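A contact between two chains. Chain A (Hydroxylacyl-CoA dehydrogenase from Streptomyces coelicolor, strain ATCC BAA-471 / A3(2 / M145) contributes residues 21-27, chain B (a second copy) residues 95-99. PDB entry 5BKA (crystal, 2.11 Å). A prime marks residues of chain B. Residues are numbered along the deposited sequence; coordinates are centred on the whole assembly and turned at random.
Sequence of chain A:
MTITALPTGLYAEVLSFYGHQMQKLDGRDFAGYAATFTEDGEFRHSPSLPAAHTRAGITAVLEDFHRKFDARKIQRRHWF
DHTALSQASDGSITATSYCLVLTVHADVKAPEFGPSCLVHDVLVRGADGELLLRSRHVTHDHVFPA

Chain A, residues 21-27: QMQKLDG
Chain B (95-99) ATSYC

The contact sets the last turns of a helix, residues 21-26 of chain A, against a strand of the second copy, residues 95-99. The axes pass 10.5 Å apart at closest approach, with 68° between their N-to-C directions, so the helix crosses the strand obliquely and side chains must span the gap. The nearest CA atoms, those of Gln23 and Tyr98′, are 8.9 Å apart.

The helix has ordinary phi/psi values near -65/-40, and Gly27 (-87/14) is the first residue to leave them. Asp26 N donates to Met22 O at 2.9 Å and Gly27 N to Gln23 O at 2.9 Å; the bonds from Lys24 N and Leu25 N to Gln21 O, each 3.3 Å, are weak. The strand is extended, from -125/134 at Ala95′ to -140/139 at Cys99′, with Tyr98′ at -75/148. Its alternation turns the CA-to-CB bonds of Thr96′ and Tyr98′ toward the helix and that of Ser97′ away, where Ser97′ OG is satisfied elsewhere in the structure.

Two hydrogen bonds join the stretches. In the first, Tyr98′ (chi1 -64°, m; chi2 -10°) extends its ring to the helix and its OH donates to Asp26 OD2 at 2.6 Å, a short bond. Asp26 uses chi1 -65° (m) and chi2 -31°, placing OD2 at the ring edge, near its plane. A carboxylate suits this buried place because the phenol donates a hydrogen bond, and Asp26 OD1, Asp26 OD2 and Tyr98′ OH all have further partners elsewhere. Met22 O, which already receives Asp26 N, contacts Tyr98′ OH at 3.4 Å; it also lies 3.1 Å from Asp26 OD2, but these are two acceptors and do not bond.

The second bond uses the strand backbone. Gln23, with chi1 -77° (m), chi2 -169° (t) and chi3 31°, reaches out so that NE2 donates to Thr96′ O at 3.1 Å, with an N-H...acceptor angle of 149°. The long side chain carries its planar amide across the gap between the backbones, and NE2 has a further hydrogen bond elsewhere. Gln23 OE1 comes within 3.5 Å of Thr96′ CG2, a methyl brought close by chi1 -60° (m), so this approach is packing alone.

Together the stretches bury 227 Å², most of it on Tyr98′ and Gln23. Gln23 packs against the tyrosine's hydroxyl end: its CA is 3.3 Å and its CG 3.5 Å from Tyr98′ OH. Met22, a selenomethionine, starts toward the strand, but its m, m, m side chain leads away.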

# COMPACT_ATOMS: atom_id res chain seq x y z
N GLN A 21 5.16 -1.79 14.18
CA GLN A 21 6.58 -1.48 14.30
C GLN A 21 6.91 -0.08 13.78
O GLN A 21 7.53 0.72 14.48
CB GLN A 21 7.39 -2.54 13.56
CG GLN A 21 8.88 -2.37 13.64
CD GLN A 21 9.61 -3.25 12.64
OE1 GLN A 21 9.33 -3.22 11.44
NE2 GLN A 21 10.56 -4.04 13.13
N MSE A 22 6.50 0.22 12.55
CA MSE A 22 6.87 1.49 11.91
C MSE A 22 6.19 2.69 12.56
O MSE A 22 6.73 3.80 12.53
CB MSE A 22 6.55 1.45 10.41
CG MSE A 22 7.29 0.38 9.63
SE MSE A 22 9.13 0.10 10.22
CE MSE A 22 10.02 1.51 9.25
N GLN A 23 5.01 2.48 13.14
CA GLN A 23 4.31 3.58 13.79
C GLN A 23 5.02 4.02 15.06
O GLN A 23 5.00 5.21 15.40
CB GLN A 23 2.86 3.17 14.07
CG GLN A 23 1.96 3.21 12.84
CD GLN A 23 0.48 3.06 13.17
OE1 GLN A 23 0.03 3.48 14.23
NE2 GLN A 23 -0.27 2.46 12.25
N LYS A 24 5.64 3.07 15.76
CA LYS A 24 6.46 3.42 16.92
C LYS A 24 7.66 4.25 16.48
O LYS A 24 7.93 5.31 17.05
CB LYS A 24 6.84 2.13 17.63
CG LYS A 24 5.49 1.43 17.91
CD LYS A 24 5.45 -0.08 18.16
CE LYS A 24 4.83 -0.31 19.54
NZ LYS A 24 4.61 -1.74 19.92
N LEU A 25 8.38 3.78 15.47
CA LEU A 25 9.52 4.50 14.91
C LEU A 25 9.14 5.92 14.48
O LEU A 25 9.80 6.89 14.86
CB LEU A 25 10.10 3.73 13.71
CG LEU A 25 11.24 4.42 12.96
CD1 LEU A 25 12.51 4.42 13.80
CD2 LEU A 25 11.49 3.74 11.64
N ASP A 26 8.07 6.04 13.69
CA ASP A 26 7.66 7.35 13.20
C ASP A 26 7.10 8.23 14.31
O ASP A 26 7.09 9.45 14.17
CB ASP A 26 6.62 7.20 12.08
CG ASP A 26 7.20 6.53 10.85
OD1 ASP A 26 8.41 6.71 10.59
OD2 ASP A 26 6.45 5.83 10.15
N GLY A 27 6.64 7.63 15.40
CA GLY A 27 6.23 8.37 16.58
C GLY A 27 7.37 8.66 17.53
O GLY A 27 7.15 9.04 18.68
N ALA B 95 -8.59 0.99 14.72
CA ALA B 95 -7.65 0.91 13.61
C ALA B 95 -6.96 2.25 13.40
O ALA B 95 -7.61 3.30 13.40
CB ALA B 95 -8.34 0.46 12.32
N THR B 96 -5.64 2.20 13.22
CA THR B 96 -4.85 3.38 12.89
C THR B 96 -4.03 3.08 11.65
O THR B 96 -3.28 2.10 11.62
CB THR B 96 -3.92 3.78 14.05
OG1 THR B 96 -4.71 4.07 15.21
CG2 THR B 96 -3.11 5.01 13.67
N SER B 97 -4.17 3.91 10.62
CA SER B 97 -3.48 3.72 9.36
C SER B 97 -2.88 5.03 8.88
O SER B 97 -3.38 6.12 9.20
CB SER B 97 -4.43 3.18 8.27
OG SER B 97 -5.11 2.02 8.73
N TYR B 98 -1.78 4.92 8.14
CA TYR B 98 -1.28 6.04 7.37
C TYR B 98 -2.17 6.24 6.14
O TYR B 98 -2.70 5.29 5.58
CB TYR B 98 0.16 5.81 6.91
CG TYR B 98 1.19 5.69 8.02
CD1 TYR B 98 0.87 5.99 9.34
CD2 TYR B 98 2.48 5.28 7.73
CE1 TYR B 98 1.82 5.88 10.34
CE2 TYR B 98 3.43 5.17 8.72
CZ TYR B 98 3.10 5.47 10.02
OH TYR B 98 4.06 5.35 11.01
N CYS B 99 -2.31 7.50 5.73
CA CYS B 99 -3.00 7.79 4.48
C CYS B 99 -2.27 8.91 3.75
O CYS B 99 -1.83 9.88 4.37
CB CYS B 99 -4.46 8.18 4.72
SG CYS B 99 -5.33 8.79 3.24